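Local coordinates for protease Do-like 2, chloroplastic (Arabidopsis thaliana, PDB 4FLN), which acts as a serine protease of chloroplast thylakoids that performs the primary cleavage of photodamaged D1 protein of photosystem II, at residues B[53-58]-B[97-102]; B[85-90]-B[123-128]; B[271-276]-B[340-345]; B[277-282]-B[298-303]. All coordinates share one frame; numbering follows the deposited sequence.

Contact 1 of 4, residues B[53-58]-B[97-102]; sequences VYCTHT and TQVKVK
An antiparallel strand pair closes the first six-stranded barrel of the chymotrypsin-like protease fold here: 53-58 belongs to the first strand in the order, 97-102 to the last, and the axes of the short segments run at 165° to each other. Backbone hydrogen bonds form the seam. The N-H and C=O of Y54 pair with those of K100, and the bond from K100 N to Y54 O is 2.7 Å. T56 N then donates to Q98 O, and T56 O accepts T97 N at 2.9 Å, where the second strand turns its corner.

Apolar packing occupies one face. V53 CG2 meets V101 CG1 at 4.2 Å, and C55 SG, anti to its backbone N, lies 4.1 Å from V99 CG2. A78 of strand 72-82 also touches V53 on this side.

The other face is polar at its tips but greasy along its stems. K100 lays its methylene chain beside Y54, bringing CD to 3.6 Å from Y54 CB; the lysine also touches T73, and E432 of a second subunit packs on it. An alanine here would remove the methylenes over Y54 CB and would probably leave the tyrosine stem and the E432 interface less well packed. The Y54 ring turns its edge to K100 O, which lies in the ring plane, and runs alongside K102; K109 makes a cation-pi contact with it. Near the corner at T97, a hydroxyl pair crosses the gap obliquely, with T58 OG1 hydrogen-bonded to T97 OG1 at 2.7 Å.

Contact 2 of 4, residues B[85-90]-B[123-128]; sequences KLLTNA and IALLSV
This is a buried antiparallel strand pairing inside the N-terminal barrel of the chymotrypsin-like fold, joining strand 85-88 to strand 123-129 just where each meets the catalytic triad assigned by similarity: A90 precedes H91, and I123 follows D122. Four backbone hydrogen bonds tie the strands, two between L86 and L126 and two between T88 and A124; L86 N reaches L126 O at 2.7 Å.

One face carries K85, L87 and L125; I123 CG2 reaches L87 alongside it, and helix 233-246 covers L87, I123 and L125 through V236, F239 and L240. L87 has CG anti to its backbone N (chi1 -157°), and its CD1 crosses obliquely between L125 CD1, at 3.3 Å, and I123 CG2, at 3.6 Å. The second methyl of L125, CD2, meets the aliphatic part of K85 at CD, 3.7 Å away. An alanine at L125 would probably break this row, removing the methyls that touch L87, K85 and the helix.

On the other face L86 and L126 pack CB to CB, with V128 CG2 at 4.2 Å from L86 CD1. T88 sends CG2 to A124 CB and gives OG1 to S77 O. Past the strand, N89 ND2 bonds D122 O beside S200. The bond that closes this end is bent at the acceptor: A124 N sits 2.7 Å from T88 O, but 43° above the carbonyl plane.

Contact 3 of 4, residues B[271-276]-B[340-345]; sequences LKVPTN and GIIRAG
Packing alone joins 271-276 to 340-345, with no hydrogen bond between them and a modest 183 Å² of surface buried. The first segment is the chain leaving helix 265-271; the second is the end of strand 336-343 and the turn that follows.

The apolar contacts converge on a single side chain, I342. Its CG1 stands anti to the carbonyl carbon (chi1 -60°) and the chain runs on extended, so that CD1 is carried across to the loop. There it meets P274 tip to tip, CD1 lying 3.9 Å from P274 CD. V273 offers CG2 to the same methyl at a looser 4.5 Å. V299 of the adjoining strand touches V273 and L271 as well, which continues the packing into the sheet.

Contacts with backbone make up the rest. K272, the first residue past the helical angles, has positive phi (64°) and forms a Schellman motif; its carbonyl O lies 4.1 Å from I342 CD1. K272 CB rests 4.1 Å from G345 CA. The lysine chain then bends at chi2 and leads away; it packs on Y464 of a third subunit, and NZ makes a weak hydrogen bond to E269 O.

R343, whose neighbour I342 faces the loop, directs its guanidinium the opposite way: NH2 forms a salt bridge with D298 OD2 and also bonds V293 O. A344 and G345 have backbone angles near those of a type II' turn, linking two antiparallel strands. A helix end and its exit loop laid against a beta-hairpin of the sheet belong here to the first PDZ domain, of the Deg/HtrA type.

Contact 4 of 4, residues B[277-282]-B[298-303]; sequences EGVLVR and DVIVSF
Within the antiparallel sheet of the first PDZ domain, strand 279-284 runs beside strand 299-303; the hydrogen bonding is firmest at V281 and weaker at V279, though G278 still lies close to V301. V281 N donates to D298 O at 2.7 Å, nearly along the C=O axis. V281 CG2 packs at about a right angle on I300 CG2, 3.8 Å away. R282, the next residue, has its CB directed away from the partner strand and packs on an acidic side chain of the bound peptide and on N472 of a third subunit. V279 lies side by side with I300, and on the other face L280 CD1 slants over V299 CG2 at 4.1 Å, with L262 touching both residues.

Further along, V279 N reaches I300 O at 3.2 Å, and the return bond from I300 N to V279 O is weak. G278 fits tightly, since any CB there would run into V299 CG1; at its backbone angles a CB would also press on the carbonyl O of E277, which calls for glycine. At the partly exposed end the touch is between side chains, without a hydrogen bond across: E277 crosses V301 at about a right angle, with OE1 4.1 Å from V301 CG1.

How the contacts relate
The four contacts fall into two pairs, one in the protease barrel and one in the first PDZ domain; centres of contacts 1 and 4 are about 47 Å apart. Contacts 1 and 2 lie in the same barrel, centres about 12 Å apart, and share its interior, where V101 CG2 meets V128 CG2 at 3.6 Å. Contact 2 is the one beside the triad assigned by similarity, the N89 side chain being about 3 Å from that of S200. Contacts 3 and 4, centres about 8 Å apart, meet on neighbouring strands, where G340 O and V301 N probably form a hydrogen bond. Contact 4 also touches the bound peptide through R282.

Contact 1 of 4, residues B[53-58]-B[97-102]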
loop_
_atom_site.group_PDB
_atom_site.type_symbol
_atom_site.label_atom_id
_atom_site.label_comp_id
_atom_site.label_asym_id
_atom_site.label_seq_id
_atom_site.Cartn_x
_atom_site.Cartn_y
_atom_site.Cartn_z
ATOM N N VAL B 53 11.140 33.073 12.259
ATOM C CA VAL B 53 11.272 32.549 13.615
ATOM C C VAL B 53 12.025 31.239 13.648
ATOM O O VAL B 53 11.587 30.252 13.058
ATOM C CB VAL B 53 9.886 32.299 14.260
ATOM C CG1 VAL B 53 10.037 31.617 15.602
ATOM C CG2 VAL B 53 9.117 33.601 14.397
ATOM N N TYR B 54 13.154 31.227 14.347
ATOM C CA TYR B 54 13.890 29.986 14.568
ATOM C C TYR B 54 13.703 29.548 16.009
ATOM O O TYR B 54 13.884 30.339 16.942
ATOM C CB TYR B 54 15.377 30.164 14.285
ATOM C CG TYR B 54 15.700 30.660 12.900
ATOM C CD1 TYR B 54 16.224 29.808 11.943
ATOM C CD2 TYR B 54 15.492 31.986 12.552
ATOM C CE1 TYR B 54 16.532 30.265 10.672
ATOM C CE2 TYR B 54 15.792 32.451 11.285
ATOM C CZ TYR B 54 16.315 31.588 10.349
ATOM O OH TYR B 54 16.618 32.051 9.087
ATOM N N CYS B 55 13.339 28.283 16.184
ATOM C CA CYS B 55 13.083 27.745 17.510
ATOM C C CYS B 55 13.582 26.318 17.679
ATOM O O CYS B 55 13.325 25.450 16.844
ATOM C CB CYS B 55 11.592 27.806 17.832
ATOM S SG CYS B 55 11.129 26.856 19.291
ATOM N N THR B 56 14.285 26.083 18.781
ATOM C CA THR B 56 14.766 24.753 19.120
ATOM C C THR B 56 13.774 24.095 20.063
ATOM O O THR B 56 13.387 24.683 21.066
ATOM C CB THR B 56 16.148 24.831 19.768
ATOM O OG1 THR B 56 17.085 25.338 18.810
ATOM C CG2 THR B 56 16.601 23.468 20.222
ATOM N N HIS B 57 13.360 22.874 19.737
ATOM C CA HIS B 57 12.299 22.198 20.479
ATOM C C HIS B 57 12.788 20.987 21.252
ATOM O O HIS B 57 13.252 20.019 20.657
ATOM C CB HIS B 57 11.186 21.751 19.526
ATOM C CG HIS B 57 10.539 22.877 18.785
ATOM N ND1 HIS B 57 9.433 23.544 19.263
ATOM C CD2 HIS B 57 10.852 23.465 17.607
ATOM C CE1 HIS B 57 9.090 24.491 18.409
ATOM N NE2 HIS B 57 9.936 24.464 17.396
ATOM N N THR B 58 12.689 21.034 22.577
ATOM C CA THR B 58 12.857 19.819 23.358
ATOM C C THR B 58 11.564 19.470 24.065
ATOM O O THR B 58 11.220 20.077 25.071
ATOM C CB THR B 58 13.940 19.975 24.430
ATOM O OG1 THR B 58 15.100 20.598 23.860
ATOM C CG2 THR B 58 14.305 18.613 25.006
ATOM N N THR B 97 13.418 25.695 23.751
ATOM C CA THR B 97 14.726 25.670 24.387
ATOM C C THR B 97 15.377 27.030 24.192
ATOM O O THR B 97 15.922 27.623 25.123
ATOM C CB THR B 97 15.619 24.597 23.776
ATOM O OG1 THR B 97 15.088 23.303 24.092
ATOM C CG2 THR B 97 17.025 24.713 24.321
ATOM N N GLN B 98 15.311 27.512 22.958
ATOM C CA GLN B 98 15.721 28.866 22.628
ATOM C C GLN B 98 14.945 29.341 21.398
ATOM O O GLN B 98 14.493 28.538 20.571
ATOM C CB GLN B 98 17.231 28.946 22.388
ATOM C CG GLN B 98 17.713 28.121 21.213
ATOM C CD GLN B 98 19.205 28.240 20.988
ATOM O OE1 GLN B 98 19.683 28.083 19.866
ATOM N NE2 GLN B 98 19.952 28.513 22.055
ATOM N N VAL B 99 14.784 30.652 21.290
ATOM C CA VAL B 99 13.999 31.222 20.222
ATOM C C VAL B 99 14.735 32.413 19.632
ATOM O O VAL B 99 15.154 33.334 20.352
ATOM C CB VAL B 99 12.615 31.636 20.733
ATOM C CG1 VAL B 99 11.815 32.310 19.626
ATOM C CG2 VAL B 99 11.877 30.419 21.274
ATOM N N LYS B 100 14.907 32.380 18.317
ATOM C CA LYS B 100 15.689 33.395 17.629
ATOM C C LYS B 100 14.879 33.964 16.478
ATOM O O LYS B 100 14.109 33.256 15.832
ATOM C CB LYS B 100 16.995 32.784 17.109
ATOM C CG LYS B 100 17.297 31.398 17.684
ATOM C CD LYS B 100 17.994 30.496 16.667
ATOM C CE LYS B 100 18.121 29.061 17.170
ATOM N NZ LYS B 100 18.641 28.131 16.119
ATOM N N VAL B 101 15.042 35.250 16.216
ATOM C CA VAL B 101 14.283 35.873 15.144
ATOM C C VAL B 101 15.179 36.679 14.212
ATOM O O VAL B 101 16.193 37.242 14.629
ATOM C CB VAL B 101 13.164 36.764 15.695
ATOM C CG1 VAL B 101 12.101 35.908 16.351
ATOM C CG2 VAL B 101 13.733 37.774 16.679
ATOM N N LYS B 102 14.799 36.731 12.945
ATOM C CA LYS B 102 15.633 37.370 11.944
ATOM C C LYS B 102 14.811 38.385 11.164
ATOM O O LYS B 102 13.751 38.063 10.637
ATOM C CB LYS B 102 16.238 36.310 11.017
ATOM C CG LYS B 102 17.322 36.804 10.078
ATOM C CD LYS B 102 17.973 35.627 9.354
ATOM C CE LYS B 102 19.008 36.071 8.317
ATOM N NZ LYS B 102 18.387 36.642 7.081
#

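Contact 2 of 4, residues B[85-90]-B[123-128]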
loop_
_atom_site.group_PDB
_atom_site.type_symbol
_atom_site.label_atom_id
_atom_site.label_comp_id
_atom_site.label_asym_id
_atom_site.label_seq_id
_atom_site.Cartn_x
_atom_site.Cartn_y
_atom_site.Cartn_z
ATOM N N LYS B 85 6.653 44.177 21.053
ATOM C CA LYS B 85 6.156 42.807 20.981
ATOM C C LYS B 85 6.105 42.198 19.570
ATOM O O LYS B 85 5.892 42.896 18.581
ATOM C CB LYS B 85 4.793 42.713 21.678
ATOM C CG LYS B 85 4.823 43.174 23.144
ATOM C CD LYS B 85 3.427 43.229 23.768
ATOM C CE LYS B 85 2.547 44.307 23.119
ATOM N NZ LYS B 85 1.102 44.223 23.516
ATOM N N LEU B 86 6.333 40.889 19.500
ATOM C CA LEU B 86 6.162 40.124 18.267
ATOM C C LEU B 86 5.048 39.093 18.423
ATOM O O LEU B 86 4.953 38.411 19.441
ATOM C CB LEU B 86 7.460 39.409 17.887
ATOM C CG LEU B 86 8.624 40.319 17.516
ATOM C CD1 LEU B 86 9.851 39.502 17.148
ATOM C CD2 LEU B 86 8.205 41.235 16.370
ATOM N N LEU B 87 4.212 38.973 17.406
ATOM C CA LEU B 87 3.105 38.028 17.439
ATOM C C LEU B 87 3.482 36.770 16.674
ATOM O O LEU B 87 4.134 36.845 15.640
ATOM C CB LEU B 87 1.874 38.673 16.802
ATOM C CG LEU B 87 0.493 38.138 17.164
ATOM C CD1 LEU B 87 0.458 37.701 18.609
ATOM C CD2 LEU B 87 -0.534 39.227 16.919
ATOM N N THR B 88 3.073 35.614 17.176
ATOM C CA THR B 88 3.287 34.371 16.441
ATOM C C THR B 88 2.321 33.269 16.857
ATOM O O THR B 88 1.452 33.479 17.685
ATOM C CB THR B 88 4.738 33.868 16.572
ATOM O OG1 THR B 88 4.976 32.855 15.588
ATOM C CG2 THR B 88 4.994 33.291 17.958
ATOM N N ASN B 89 2.459 32.097 16.253
ATOM C CA ASN B 89 1.702 30.942 16.701
ATOM C C ASN B 89 2.396 30.333 17.902
ATOM O O ASN B 89 3.616 30.414 18.027
ATOM C CB ASN B 89 1.569 29.903 15.595
ATOM C CG ASN B 89 0.579 30.309 14.544
ATOM O OD1 ASN B 89 0.894 30.342 13.355
ATOM N ND2 ASN B 89 -0.627 30.637 14.971
ATOM N N ALA B 90 1.631 29.728 18.799
ATOM C CA ALA B 90 2.246 29.139 19.967
ATOM C C ALA B 90 3.043 27.900 19.563
ATOM O O ALA B 90 4.095 27.622 20.124
ATOM C CB ALA B 90 1.209 28.819 20.997
ATOM N N ILE B 123 -1.624 31.185 19.913
ATOM C CA ILE B 123 -0.986 32.482 19.781
ATOM C C ILE B 123 0.146 32.594 20.794
ATOM O O ILE B 123 0.070 32.046 21.896
ATOM C CB ILE B 123 -2.010 33.633 19.991
ATOM C CG1 ILE B 123 -3.047 33.639 18.871
ATOM C CG2 ILE B 123 -1.313 34.989 20.066
ATOM C CD1 ILE B 123 -4.134 34.661 19.072
ATOM N N ALA B 124 1.212 33.286 20.415
ATOM C CA ALA B 124 2.277 33.563 21.360
ATOM C C ALA B 124 2.833 34.945 21.101
ATOM O O ALA B 124 2.892 35.401 19.959
ATOM C CB ALA B 124 3.367 32.514 21.285
ATOM N N LEU B 125 3.208 35.620 22.180
ATOM C CA LEU B 125 3.824 36.922 22.086
ATOM C C LEU B 125 5.296 36.734 22.386
ATOM O O LEU B 125 5.659 35.877 23.188
ATOM C CB LEU B 125 3.186 37.871 23.088
ATOM C CG LEU B 125 2.749 39.225 22.537
ATOM C CD1 LEU B 125 2.036 39.045 21.212
ATOM C CD2 LEU B 125 1.853 39.936 23.540
ATOM N N LEU B 126 6.148 37.506 21.724
ATOM C CA LEU B 126 7.575 37.453 22.007
ATOM C C LEU B 126 8.122 38.858 22.232
ATOM O O LEU B 126 7.643 39.834 21.635
ATOM C CB LEU B 126 8.340 36.788 20.861
ATOM C CG LEU B 126 7.940 35.420 20.318
ATOM C CD1 LEU B 126 8.765 35.125 19.081
ATOM C CD2 LEU B 126 8.135 34.332 21.347
ATOM N N SER B 127 9.131 38.952 23.092
ATOM C CA SER B 127 9.854 40.206 23.298
ATOM C C SER B 127 11.246 40.031 22.715
ATOM O O SER B 127 11.741 38.905 22.617
ATOM C CB SER B 127 9.939 40.570 24.786
ATOM O OG SER B 127 10.722 39.631 25.505
ATOM N N VAL B 128 11.861 41.130 22.295
ATOM C CA VAL B 128 13.202 41.046 21.725
ATOM C C VAL B 128 14.194 42.064 22.283
ATOM O O VAL B 128 13.839 43.203 22.585
ATOM C CB VAL B 128 13.185 41.109 20.188
ATOM C CG1 VAL B 128 14.356 41.937 19.669
ATOM C CG2 VAL B 128 13.223 39.706 19.618
#

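Contact 3 of 4, residues B[271-276]-B[340-345]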
loop_
_atom_site.group_PDB
_atom_site.type_symbol
_atom_site.label_atom_id
_atom_site.label_comp_id
_atom_site.label_asym_id
_atom_site.label_seq_id
_atom_site.Cartn_x
_atom_site.Cartn_y
_atom_site.Cartn_z
ATOM N N LEU B 271 -41.687 19.745 24.364
ATOM C CA LEU B 271 -40.931 20.598 25.267
ATOM C C LEU B 271 -41.579 21.964 25.502
ATOM O O LEU B 271 -41.119 22.738 26.339
ATOM C CB LEU B 271 -39.501 20.754 24.749
ATOM C CG LEU B 271 -38.605 19.604 25.199
ATOM C CD1 LEU B 271 -37.428 19.409 24.263
ATOM C CD2 LEU B 271 -38.138 19.873 26.609
ATOM N N LYS B 272 -42.655 22.244 24.772
ATOM C CA LYS B 272 -43.368 23.510 24.902
ATOM C C LYS B 272 -42.490 24.681 24.497
ATOM O O LYS B 272 -42.460 25.711 25.170
ATOM C CB LYS B 272 -43.894 23.707 26.331
ATOM C CG LYS B 272 -45.349 23.287 26.535
ATOM C CD LYS B 272 -45.633 21.908 25.951
ATOM C CE LYS B 272 -47.106 21.532 26.089
ATOM N NZ LYS B 272 -47.418 20.222 25.439
ATOM N N VAL B 273 -41.779 24.508 23.390
ATOM C CA VAL B 273 -40.976 25.570 22.798
ATOM C C VAL B 273 -41.754 26.239 21.668
ATOM O O VAL B 273 -42.124 25.579 20.699
ATOM C CB VAL B 273 -39.673 24.999 22.215
ATOM C CG1 VAL B 273 -38.915 26.063 21.454
ATOM C CG2 VAL B 273 -38.814 24.397 23.313
ATOM N N PRO B 274 -42.031 27.545 21.797
ATOM C CA PRO B 274 -42.739 28.290 20.742
ATOM C C PRO B 274 -41.870 28.705 19.539
ATOM O O PRO B 274 -40.669 28.965 19.667
ATOM C CB PRO B 274 -43.265 29.533 21.480
ATOM C CG PRO B 274 -43.151 29.208 22.945
ATOM C CD PRO B 274 -41.954 28.315 23.046
ATOM N N THR B 275 -42.522 28.794 18.381
ATOM C CA THR B 275 -41.883 29.075 17.093
ATOM C C THR B 275 -40.707 28.151 16.813
ATOM O O THR B 275 -40.724 26.978 17.192
ATOM C CB THR B 275 -41.379 30.529 17.013
ATOM O OG1 THR B 275 -40.546 30.810 18.147
ATOM C CG2 THR B 275 -42.550 31.504 16.988
ATOM N N ASN B 276 -39.672 28.690 16.174
ATOM C CA ASN B 276 -38.452 27.926 15.972
ATOM C C ASN B 276 -37.292 28.574 16.713
ATOM O O ASN B 276 -36.669 29.512 16.214
ATOM C CB ASN B 276 -38.139 27.849 14.474
ATOM C CG ASN B 276 -38.309 29.189 13.774
ATOM O OD1 ASN B 276 -38.602 30.198 14.416
ATOM N ND2 ASN B 276 -38.126 29.205 12.456
ATOM N N GLY B 340 -31.590 33.086 28.928
ATOM C CA GLY B 340 -33.000 32.760 28.857
ATOM C C GLY B 340 -33.297 31.290 28.633
ATOM O O GLY B 340 -32.854 30.686 27.651
ATOM N N ILE B 341 -34.109 30.729 29.517
ATOM C CA ILE B 341 -34.350 29.297 29.531
ATOM C C ILE B 341 -35.833 28.984 29.511
ATOM O O ILE B 341 -36.660 29.788 29.943
ATOM C CB ILE B 341 -33.666 28.652 30.777
ATOM C CG1 ILE B 341 -32.543 27.743 30.324
ATOM C CG2 ILE B 341 -34.650 27.919 31.682
ATOM C CD1 ILE B 341 -31.534 28.467 29.489
ATOM N N ILE B 342 -36.173 27.823 28.980
ATOM C CA ILE B 342 -37.504 27.275 29.180
ATOM C C ILE B 342 -37.343 26.001 29.983
ATOM O O ILE B 342 -36.713 25.039 29.530
ATOM C CB ILE B 342 -38.241 26.983 27.855
ATOM C CG1 ILE B 342 -38.399 28.275 27.040
ATOM C CG2 ILE B 342 -39.597 26.329 28.134
ATOM C CD1 ILE B 342 -39.185 28.104 25.761
ATOM N N ARG B 343 -37.884 26.021 31.193
ATOM C CA ARG B 343 -37.842 24.876 32.088
ATOM C C ARG B 343 -39.273 24.436 32.345
ATOM O O ARG B 343 -40.147 25.269 32.549
ATOM C CB ARG B 343 -37.134 25.240 33.393
ATOM C CG ARG B 343 -37.135 24.122 34.421
ATOM C CD ARG B 343 -36.277 24.481 35.603
ATOM N NE ARG B 343 -34.877 24.569 35.216
ATOM C CZ ARG B 343 -33.970 25.307 35.841
ATOM N NH1 ARG B 343 -34.315 26.039 36.893
ATOM N NH2 ARG B 343 -32.722 25.317 35.399
ATOM N N ALA B 344 -39.517 23.132 32.333
ATOM C CA ALA B 344 -40.888 22.648 32.275
ATOM C C ALA B 344 -41.518 23.309 31.059
ATOM O O ALA B 344 -41.091 23.086 29.910
ATOM C CB ALA B 344 -41.640 23.025 33.511
ATOM N N GLY B 345 -42.542 24.116 31.301
ATOM C CA GLY B 345 -43.104 24.901 30.219
ATOM C C GLY B 345 -42.840 26.380 30.361
ATOM O O GLY B 345 -43.354 27.189 29.594
#

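Contact 4 of 4, residues B[277-282]-B[298-303]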
loop_
_atom_site.group_PDB
_atom_site.type_symbol
_atom_site.label_atom_id
_atom_site.label_comp_id
_atom_site.label_asym_id
_atom_site.label_seq_id
_atom_site.Cartn_x
_atom_site.Cartn_y
_atom_site.Cartn_z
ATOM N N GLU B 277 -36.965 28.017 17.873
ATOM C CA GLU B 277 -35.903 28.548 18.713
ATOM C C GLU B 277 -35.443 27.498 19.707
ATOM O O GLU B 277 -36.187 26.580 20.053
ATOM C CB GLU B 277 -36.387 29.779 19.482
ATOM C CG GLU B 277 -36.319 31.086 18.707
ATOM C CD GLU B 277 -36.465 32.300 19.602
ATOM O OE1 GLU B 277 -36.707 32.113 20.814
ATOM O OE2 GLU B 277 -36.334 33.438 19.096
ATOM N N GLY B 278 -34.223 27.650 20.192
ATOM C CA GLY B 278 -33.776 26.842 21.300
ATOM C C GLY B 278 -33.049 25.558 20.995
ATOM O O GLY B 278 -33.318 24.858 20.022
ATOM N N VAL B 279 -32.127 25.240 21.886
ATOM C CA VAL B 279 -31.416 23.986 21.847
ATOM C C VAL B 279 -31.636 23.300 23.200
ATOM O O VAL B 279 -31.697 23.966 24.232
ATOM C CB VAL B 279 -29.928 24.234 21.551
ATOM C CG1 VAL B 279 -29.779 24.783 20.161
ATOM C CG2 VAL B 279 -29.347 25.225 22.531
ATOM N N LEU B 280 -31.797 21.978 23.185
ATOM C CA LEU B 280 -32.069 21.207 24.402
ATOM C C LEU B 280 -30.791 20.832 25.165
ATOM O O LEU B 280 -29.809 20.389 24.571
ATOM C CB LEU B 280 -32.864 19.951 24.057
ATOM C CG LEU B 280 -33.336 19.006 25.165
ATOM C CD1 LEU B 280 -34.188 19.719 26.204
ATOM C CD2 LEU B 280 -34.115 17.840 24.563
ATOM N N VAL B 281 -30.806 21.013 26.483
ATOM C CA VAL B 281 -29.645 20.679 27.279
ATOM C C VAL B 281 -29.689 19.203 27.622
ATOM O O VAL B 281 -30.584 18.739 28.327
ATOM C CB VAL B 281 -29.642 21.481 28.582
ATOM C CG1 VAL B 281 -28.475 21.047 29.478
ATOM C CG2 VAL B 281 -29.579 22.953 28.268
ATOM N N ARG B 282 -28.739 18.466 27.062
ATOM C CA ARG B 282 -28.607 17.026 27.270
ATOM C C ARG B 282 -27.753 16.614 28.469
ATOM O O ARG B 282 -28.032 15.623 29.132
ATOM C CB ARG B 282 -28.130 16.353 25.984
ATOM C CG ARG B 282 -29.132 16.477 24.836
ATOM C CD ARG B 282 -30.376 15.618 25.066
ATOM N NE ARG B 282 -31.246 16.172 26.092
ATOM C CZ ARG B 282 -32.076 15.454 26.840
ATOM N NH1 ARG B 282 -32.143 14.144 26.679
ATOM N NH2 ARG B 282 -32.833 16.049 27.753
ATOM N N ASP B 298 -33.674 21.417 30.049
ATOM C CA ASP B 298 -33.728 22.855 29.828
ATOM C C ASP B 298 -33.511 23.181 28.351
ATOM O O ASP B 298 -32.678 22.573 27.671
ATOM C CB ASP B 298 -32.679 23.570 30.683
ATOM C CG ASP B 298 -33.047 23.598 32.160
ATOM O OD1 ASP B 298 -34.065 22.975 32.540
ATOM O OD2 ASP B 298 -32.311 24.243 32.943
ATOM N N VAL B 299 -34.269 24.142 27.849
ATOM C CA VAL B 299 -34.063 24.583 26.490
ATOM C C VAL B 299 -33.502 25.978 26.543
ATOM O O VAL B 299 -34.229 26.906 26.869
ATOM C CB VAL B 299 -35.388 24.653 25.738
ATOM C CG1 VAL B 299 -35.154 25.139 24.304
ATOM C CG2 VAL B 299 -36.091 23.290 25.772
ATOM N N ILE B 300 -32.224 26.161 26.226
ATOM C CA ILE B 300 -31.750 27.532 26.231
ATOM C C ILE B 300 -32.344 28.251 25.022
ATOM O O ILE B 300 -32.391 27.723 23.909
ATOM C CB ILE B 300 -30.195 27.751 26.381
ATOM C CG1 ILE B 300 -29.591 28.268 25.086
ATOM C CG2 ILE B 300 -29.438 26.546 26.985
ATOM C CD1 ILE B 300 -28.792 29.521 25.294
ATOM N N VAL B 301 -32.809 29.461 25.285
ATOM C CA VAL B 301 -33.636 30.235 24.375
ATOM C C VAL B 301 -32.936 31.553 23.988
ATOM O O VAL B 301 -32.864 31.919 22.819
ATOM C CB VAL B 301 -35.061 30.414 24.939
ATOM C CG1 VAL B 301 -35.558 31.819 24.715
ATOM C CG2 VAL B 301 -36.000 29.372 24.311
ATOM N N SER B 302 -32.512 32.315 24.984
ATOM C CA SER B 302 -31.701 33.492 24.718
ATOM C C SER B 302 -30.344 33.394 25.406
ATOM O O SER B 302 -30.156 32.600 26.322
ATOM C CB SER B 302 -32.426 34.753 25.179
ATOM O OG SER B 302 -32.920 34.603 26.503
ATOM N N PHE B 303 -29.387 34.181 24.931
ATOM C CA PHE B 303 -28.108 34.314 25.603
ATOM C C PHE B 303 -27.723 35.783 25.539
ATOM O O PHE B 303 -27.547 36.313 24.447
ATOM C CB PHE B 303 -27.076 33.443 24.893
ATOM C CG PHE B 303 -25.711 33.491 25.495
ATOM C CD1 PHE B 303 -25.248 32.445 26.269
ATOM C CD2 PHE B 303 -24.880 34.569 25.271
ATOM C CE1 PHE B 303 -23.982 32.475 26.806
ATOM C CE2 PHE B 303 -23.610 34.610 25.816
ATOM C CZ PHE B 303 -23.159 33.561 26.583
#